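Long-range contacts in cytochrome P450 (Novosphingobium aromaticivorans, PDB 3OFU), which belongs to the cytochrome P450 family of haem-thiolate proteins and holds an iron protoporphyrin IX within a mostly helical fold: residues V281-N286 against V304-V309; F84-Q89 against C228-F233. All coordinates share one frame; numbering follows the deposited sequence.

Contact 1 (V281-N286 against V304-V309); sequences VAVSRN and VYLPSV. With HEM (protoporphyrin IX containing Fe), chain G.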
# COMPACT_ATOMS: atom_id res chain seq x y z
N VAL A 281 4.65 2.54 2.33
CA VAL A 281 3.77 2.12 3.35
C VAL A 281 4.42 2.06 4.75
O VAL A 281 5.57 1.77 4.87
CB VAL A 281 3.05 0.73 2.97
CG1 VAL A 281 2.11 0.18 4.21
CG2 VAL A 281 2.16 0.79 1.62
N ALA A 282 3.71 2.29 5.83
CA ALA A 282 4.28 2.21 7.20
C ALA A 282 3.22 1.60 8.18
O ALA A 282 2.03 1.96 8.12
CB ALA A 282 4.74 3.55 7.68
N VAL A 283 3.61 0.72 9.06
CA VAL A 283 2.64 0.19 9.89
C VAL A 283 2.94 0.35 11.40
O VAL A 283 4.14 0.58 11.86
CB VAL A 283 2.44 -1.28 9.61
CG1 VAL A 283 1.82 -1.50 8.31
CG2 VAL A 283 3.71 -2.10 9.86
N SER A 284 1.87 0.22 12.20
CA SER A 284 1.99 0.28 13.65
C SER A 284 1.80 -1.09 14.28
O SER A 284 0.97 -1.93 13.86
CB SER A 284 0.89 1.18 14.18
OG SER A 284 1.10 2.39 13.53
N ARG A 285 2.49 -1.24 15.38
CA ARG A 285 2.21 -2.38 16.15
C ARG A 285 2.01 -1.94 17.61
O ARG A 285 2.52 -0.85 18.06
CB ARG A 285 3.40 -3.30 16.03
CG ARG A 285 3.64 -3.76 14.61
CD ARG A 285 2.58 -4.73 14.26
NE ARG A 285 2.87 -5.42 13.04
CZ ARG A 285 2.43 -5.08 11.85
NH1 ARG A 285 1.66 -4.08 11.75
NH2 ARG A 285 2.80 -5.79 10.75
N ASN A 286 1.37 -2.82 18.40
CA ASN A 286 1.35 -2.57 19.84
C ASN A 286 2.02 -3.70 20.66
O ASN A 286 1.74 -4.86 20.50
CB ASN A 286 -0.05 -2.18 20.32
CG ASN A 286 -1.07 -3.32 20.13
OD1 ASN A 286 -1.51 -3.59 19.05
ND2 ASN A 286 -1.42 -3.98 21.21
N VAL A 304 4.71 0.88 18.28
CA VAL A 304 5.91 0.89 17.38
C VAL A 304 5.54 1.22 15.91
O VAL A 304 4.53 0.74 15.34
CB VAL A 304 6.66 -0.49 17.41
CG1 VAL A 304 7.94 -0.46 16.55
CG2 VAL A 304 7.01 -0.96 18.83
N TYR A 305 6.31 2.07 15.28
CA TYR A 305 6.00 2.47 13.91
C TYR A 305 7.10 1.96 12.97
O TYR A 305 8.34 2.09 13.20
CB TYR A 305 5.93 4.00 13.80
CG TYR A 305 5.16 4.51 12.60
CD1 TYR A 305 5.80 5.25 11.61
CD2 TYR A 305 3.77 4.20 12.43
CE1 TYR A 305 5.03 5.76 10.50
CE2 TYR A 305 3.01 4.64 11.37
CZ TYR A 305 3.63 5.46 10.41
OH TYR A 305 2.89 5.93 9.29
N LEU A 306 6.65 1.39 11.86
CA LEU A 306 7.61 0.67 11.05
C LEU A 306 7.51 1.23 9.61
O LEU A 306 6.56 0.83 8.90
CB LEU A 306 7.30 -0.84 11.13
CG LEU A 306 7.33 -1.47 12.52
CD1 LEU A 306 7.19 -2.83 12.35
CD2 LEU A 306 8.66 -1.31 13.28
N PRO A 307 8.46 2.15 9.19
CA PRO A 307 8.51 2.62 7.79
C PRO A 307 9.27 1.68 6.90
O PRO A 307 10.47 1.57 7.02
CB PRO A 307 9.26 3.96 7.87
CG PRO A 307 10.17 3.71 9.10
CD PRO A 307 9.39 2.87 10.08
N SER A 308 8.62 1.04 5.95
CA SER A 308 9.28 0.14 5.13
C SER A 308 10.49 0.79 4.36
O SER A 308 11.43 0.10 3.89
CB SER A 308 8.25 -0.51 4.25
OG SER A 308 7.79 0.45 3.31
N VAL A 309 10.46 2.11 4.14
CA VAL A 309 11.42 2.76 3.29
C VAL A 309 12.77 2.78 4.04
O VAL A 309 13.83 2.79 3.44
CB VAL A 309 10.97 4.20 3.00
CG1 VAL A 309 10.92 5.07 4.33
CG2 VAL A 309 11.85 4.89 1.96
CHA HEM G . -1.12 -6.28 3.63
CHB HEM G . 1.15 -2.96 1.10
CHC HEM G . -1.82 -4.05 -2.46
CHD HEM G . -4.91 -6.27 0.55
C1A HEM G . -0.24 -5.37 3.23
C2A HEM G . 1.01 -5.04 3.97
C3A HEM G . 1.66 -4.13 3.22
C4A HEM G . 0.84 -3.88 2.05
CMA HEM G . 3.00 -3.43 3.60
CAA HEM G . 1.49 -5.60 5.32
CBA HEM G . 0.78 -4.79 6.30
CGA HEM G . 1.17 -5.15 7.74
O1A HEM G . 0.70 -4.44 8.72
O2A HEM G . 1.96 -6.09 8.03
C1B HEM G . 0.57 -2.99 -0.11
C2B HEM G . 1.10 -2.35 -1.26
C3B HEM G . 0.24 -2.72 -2.25
C4B HEM G . -0.79 -3.55 -1.71
CMB HEM G . 2.36 -1.47 -1.30
CAB HEM G . 0.27 -2.36 -3.74
CBB HEM G . 0.44 -1.05 -4.04
C1C HEM G . -2.92 -4.74 -1.96
C2C HEM G . -3.99 -5.25 -2.79
C3C HEM G . -4.82 -5.84 -1.92
C4C HEM G . -4.31 -5.73 -0.59
CMC HEM G . -4.02 -5.13 -4.36
CAC HEM G . -6.14 -6.67 -2.16
CBC HEM G . -7.01 -6.37 -3.13
C1D HEM G . -4.14 -6.51 1.70
C2D HEM G . -4.59 -7.23 2.94
C3D HEM G . -3.34 -7.29 3.87
C4D HEM G . -2.33 -6.50 3.16
CMD HEM G . -5.96 -7.88 3.31
CAD HEM G . -3.30 -7.93 5.26
CBD HEM G . -2.70 -9.29 5.31
CGD HEM G . -2.63 -10.07 6.70
O1D HEM G . -2.60 -9.56 7.86
O2D HEM G . -2.49 -11.30 6.67
NA HEM G . -0.25 -4.70 2.07
NB HEM G . -0.57 -3.70 -0.39
NC HEM G . -3.12 -5.06 -0.67
ND HEM G . -2.76 -6.13 1.92
FE HEM G . -1.58 -4.97 0.75
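Val283 and Leu306 form a hydrogen-bonded pair of two antiparallel strands, 282-286 and 304-307, whose axes come within 4.6 Å. Arg285 and Val304 repeat that pattern, with Val304 N reaching Arg285 O at 2.8 Å. Just past the paired region, Ser308 OG takes a lone pair of Val281 O in the carbonyl plane. The strands are neighbours in the mixed sheet of the P450 fold, and strand 48-51 flanks 303-307 across from 282-287. On the Ser284 and Tyr305 face, the phenol ring runs along the sheet: Ser284 OG sits at its edge, and Ala282 CB meets its CZ at 3.5 Å.

Arg285 leaves from the other face. From CB, which points to the face shared with Val304 and Leu306, CG comes to 4.3 Å from Leu306 CD1; a bend at chi2 (-72°) then turns CD and NE out toward the haem. CZ places its guanidinium with the carboxylate carbon CGA of a haem propionate in plane at its edge. NH1 bonds O1A at 3.2 Å, and also Ser284 O, from above that carbonyl plane, while NH2 holds O2A at 2.9 Å and O1A weakly. Trp61 adds a cation-pi partner. With NH1 and NH2 both engaged, the guanidinium is fixed in rotation, and its charge probably offsets the propionate's in this buried setting.

Contact 2 (F84-Q89 against C228-F233); sequences FIPLQQ and CRNLLF. With HEM (protoporphyrin IX containing Fe), chain G; ID3 ((3E)-4-(2,6,6-trimethylcyclohex-1-en-1-yl)but-3-en-2-one), chain H.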
# COMPACT_ATOMS: atom_id res chain seq x y z
N PHE A 84 -10.06 -4.46 10.62
CA PHE A 84 -9.72 -5.13 9.42
C PHE A 84 -9.52 -6.68 9.55
O PHE A 84 -8.77 -7.10 10.38
CB PHE A 84 -8.47 -4.39 8.74
CG PHE A 84 -8.77 -2.96 8.24
CD1 PHE A 84 -9.76 -2.71 7.29
CD2 PHE A 84 -8.09 -1.91 8.71
CE1 PHE A 84 -10.03 -1.41 6.81
CE2 PHE A 84 -8.37 -0.60 8.30
CZ PHE A 84 -9.33 -0.36 7.35
N ILE A 85 -10.17 -7.50 8.72
CA ILE A 85 -9.75 -8.89 8.66
C ILE A 85 -9.07 -9.14 7.34
O ILE A 85 -9.67 -8.80 6.28
CB ILE A 85 -10.91 -9.84 8.82
CG1 ILE A 85 -11.32 -9.93 10.30
CG2 ILE A 85 -10.62 -11.28 8.23
CD1 ILE A 85 -12.58 -10.58 10.47
N PRO A 86 -7.84 -9.72 7.32
CA PRO A 86 -7.02 -10.24 8.36
C PRO A 86 -6.11 -9.29 9.03
O PRO A 86 -5.47 -9.72 10.00
CB PRO A 86 -6.09 -11.24 7.62
CG PRO A 86 -6.25 -11.02 6.21
CD PRO A 86 -7.19 -9.86 6.00
N LEU A 87 -6.02 -8.04 8.55
CA LEU A 87 -4.88 -7.22 8.75
C LEU A 87 -4.69 -6.95 10.14
O LEU A 87 -3.59 -6.74 10.55
CB LEU A 87 -4.96 -5.93 7.87
CG LEU A 87 -3.96 -4.85 8.42
CD1 LEU A 87 -2.43 -5.07 7.91
CD2 LEU A 87 -4.42 -3.41 8.37
N GLN A 88 -5.75 -6.95 10.90
CA GLN A 88 -5.67 -6.61 12.33
C GLN A 88 -5.75 -7.74 13.31
O GLN A 88 -5.85 -7.47 14.50
CB GLN A 88 -6.63 -5.50 12.78
CG GLN A 88 -6.39 -4.03 12.14
CD GLN A 88 -7.46 -2.96 12.58
OE1 GLN A 88 -7.57 -2.58 13.75
NE2 GLN A 88 -8.27 -2.51 11.63
N GLN A 89 -5.61 -8.99 12.85
CA GLN A 89 -5.69 -10.13 13.72
C GLN A 89 -4.34 -10.76 14.11
O GLN A 89 -3.37 -10.58 13.41
CB GLN A 89 -6.56 -11.13 13.02
CG GLN A 89 -8.06 -10.96 13.29
CD GLN A 89 -8.88 -11.76 12.26
OE1 GLN A 89 -8.56 -11.83 11.02
NE2 GLN A 89 -9.88 -12.46 12.76
N CYS A 228 -13.99 -7.96 3.64
CA CYS A 228 -14.18 -7.16 2.39
C CYS A 228 -13.69 -5.70 2.44
O CYS A 228 -13.04 -5.21 1.57
CB CYS A 228 -15.62 -7.18 1.94
SG CYS A 228 -16.22 -8.87 1.70
N ARG A 229 -14.03 -5.05 3.49
CA ARG A 229 -13.63 -3.71 3.71
C ARG A 229 -12.14 -3.59 3.56
O ARG A 229 -11.65 -2.73 2.79
CB ARG A 229 -13.95 -3.49 5.16
CG ARG A 229 -14.42 -2.11 5.49
CD ARG A 229 -14.33 -2.09 7.04
NE ARG A 229 -15.39 -2.93 7.59
CZ ARG A 229 -15.58 -3.14 8.85
NH1 ARG A 229 -14.75 -2.63 9.69
NH2 ARG A 229 -16.63 -3.78 9.22
N ASN A 230 -11.46 -4.45 4.30
CA ASN A 230 -10.05 -4.70 4.21
C ASN A 230 -9.46 -4.96 2.76
O ASN A 230 -8.38 -4.40 2.40
CB ASN A 230 -9.62 -5.76 5.31
CG ASN A 230 -8.12 -5.92 5.44
OD1 ASN A 230 -7.30 -5.15 4.81
ND2 ASN A 230 -7.71 -6.92 6.18
N LEU A 231 -10.09 -5.80 1.97
CA LEU A 231 -9.73 -5.86 0.57
C LEU A 231 -9.91 -4.58 -0.19
O LEU A 231 -9.07 -4.20 -0.90
CB LEU A 231 -10.59 -6.89 -0.12
CG LEU A 231 -10.00 -8.27 0.02
CD1 LEU A 231 -10.82 -9.11 -0.75
CD2 LEU A 231 -8.60 -8.18 -0.54
N LEU A 232 -11.08 -3.93 -0.08
CA LEU A 232 -11.29 -2.66 -0.68
C LEU A 232 -10.14 -1.77 -0.32
O LEU A 232 -9.30 -1.49 -1.20
CB LEU A 232 -12.57 -2.00 -0.18
CG LEU A 232 -12.96 -0.64 -0.83
CD1 LEU A 232 -13.07 -0.80 -2.28
CD2 LEU A 232 -14.26 -0.06 -0.32
N PHE A 233 -10.08 -1.38 0.96
CA PHE A 233 -9.13 -0.36 1.39
C PHE A 233 -7.70 -0.74 1.07
O PHE A 233 -6.95 0.11 0.52
CB PHE A 233 -9.29 0.01 2.88
CG PHE A 233 -10.44 1.03 3.16
CD1 PHE A 233 -10.52 2.25 2.51
CD2 PHE A 233 -11.46 0.71 4.00
CE1 PHE A 233 -11.57 3.08 2.69
CE2 PHE A 233 -12.55 1.62 4.18
CZ PHE A 233 -12.57 2.81 3.55
CHA HEM G . -1.12 -6.28 3.63
CHB HEM G . 1.15 -2.96 1.10
CHC HEM G . -1.82 -4.05 -2.46
CHD HEM G . -4.91 -6.27 0.55
C1A HEM G . -0.24 -5.37 3.23
C2A HEM G . 1.01 -5.04 3.97
C3A HEM G . 1.66 -4.13 3.22
C4A HEM G . 0.84 -3.88 2.05
CMA HEM G . 3.00 -3.43 3.60
CAA HEM G . 1.49 -5.60 5.32
CBA HEM G . 0.78 -4.79 6.30
CGA HEM G . 1.17 -5.15 7.74
O1A HEM G . 0.70 -4.44 8.72
O2A HEM G . 1.96 -6.09 8.03
C1B HEM G . 0.57 -2.99 -0.11
C2B HEM G . 1.10 -2.35 -1.26
C3B HEM G . 0.24 -2.72 -2.25
C4B HEM G . -0.79 -3.55 -1.71
CMB HEM G . 2.36 -1.47 -1.30
CAB HEM G . 0.27 -2.36 -3.74
CBB HEM G . 0.44 -1.05 -4.04
C1C HEM G . -2.92 -4.74 -1.96
C2C HEM G . -3.99 -5.25 -2.79
C3C HEM G . -4.82 -5.84 -1.92
C4C HEM G . -4.31 -5.73 -0.59
CMC HEM G . -4.02 -5.13 -4.36
CAC HEM G . -6.14 -6.67 -2.16
CBC HEM G . -7.01 -6.37 -3.13
C1D HEM G . -4.14 -6.51 1.70
C2D HEM G . -4.59 -7.23 2.94
C3D HEM G . -3.34 -7.29 3.87
C4D HEM G . -2.33 -6.50 3.16
CMD HEM G . -5.96 -7.88 3.31
CAD HEM G . -3.30 -7.93 5.26
CBD HEM G . -2.70 -9.29 5.31
CGD HEM G . -2.63 -10.07 6.70
O1D HEM G . -2.60 -9.56 7.86
O2D HEM G . -2.49 -11.30 6.67
NA HEM G . -0.25 -4.70 2.07
NB HEM G . -0.57 -3.70 -0.39
NC HEM G . -3.12 -5.06 -0.67
ND HEM G . -2.76 -6.13 1.92
FE HEM G . -1.58 -4.97 0.75
C1 ID3 H . -2.71 0.84 6.45
O1 ID3 H . -8.23 3.83 6.42
C2 ID3 H . -1.97 -0.52 6.31
C3 ID3 H . -2.04 -1.20 4.90
C4 ID3 H . -3.11 -0.54 3.98
C5 ID3 H . -4.33 0.08 4.75
C6 ID3 H . -4.18 0.82 5.90
C7 ID3 H . -5.31 1.59 6.64
C8 ID3 H . -6.13 2.61 6.17
C9 ID3 H . -7.19 3.44 6.93
C16 ID3 H . -2.79 1.36 7.91
C17 ID3 H . -1.84 1.78 5.61
C18 ID3 H . -5.70 -0.21 4.21
C19 ID3 H . -6.94 3.88 8.33
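Phe84 sets its ring against the CB of Asn230, the two side chains crossing obliquely with ring and amide planes 51° apart. Their closest approach is Phe84 CD1 to Asn230 CB, 3.6 Å. Farther along the same ring, Phe84 CE1 lies 3.8 Å from Phe233 CD2, which arrives at the edge of the Phe84 ring; the two phenylalanine side chains cross at about a right angle. The aliphatic part of Arg229 borders the Phe84 ring as well, while its NE is engaged in a salt bridge with Asp187 on helix 179-199.

Residues 228-233 belong to helix 221-234, the first part of the long helix that spans the distal side of the haem in P450s, and 84-89 lie in the loop between the B' and C helices. The loop is shaped by its own backbone: a cis peptide precedes Pro86, a type I turn runs from Pro86 to Gln89, and Gln88 N bonds Phe84 O.

Among polar groups, Asn230 turns its amide to the loop. With CG anti to the backbone N (chi1 -171°), the amide is set between Phe84 CB and a haem methyl, and ND2 stands 2.7 Å from Ile85 O. Leu87 N is also near ND2, but both are donors and no bond joins them.

The ligand contacts come from both segments. Asn230 OD1 lies 3.4 Å from haem CMD, and Pro86 CD touches the same methyl at 3.6 Å. Leu231 CD2 packs on the vinyl carbon CAC, while Leu87 CD1 reaches propionate oxygen O1A at 3.3 Å. The bound ID3 lies against the CB and backbone of Phe233, with C18 3.8 Å from Phe233 C, and its C7 obliquely approaches the Phe84 ring.

Contacts 1 and 2 meet at the haem without touching each other: their centres are about 17 Å apart and their nearest atoms about 6 Å. Propionate oxygen O1A is the meeting point, gripped by a charged group from contact 1 and flanked by a leucine methyl from contact 2. Both also border the pocket that holds ID3: the side chain of Val283 of contact 1 comes within about 4 Å of it, while contact 2 supplies the Phe84 ring and the CB and backbone of Phe233. ID3 C3 lies 5.6 Å from HEM FE, the haem iron. Thus a sheet edges the pocket beside one propionate, and a helix with its loop lines another part.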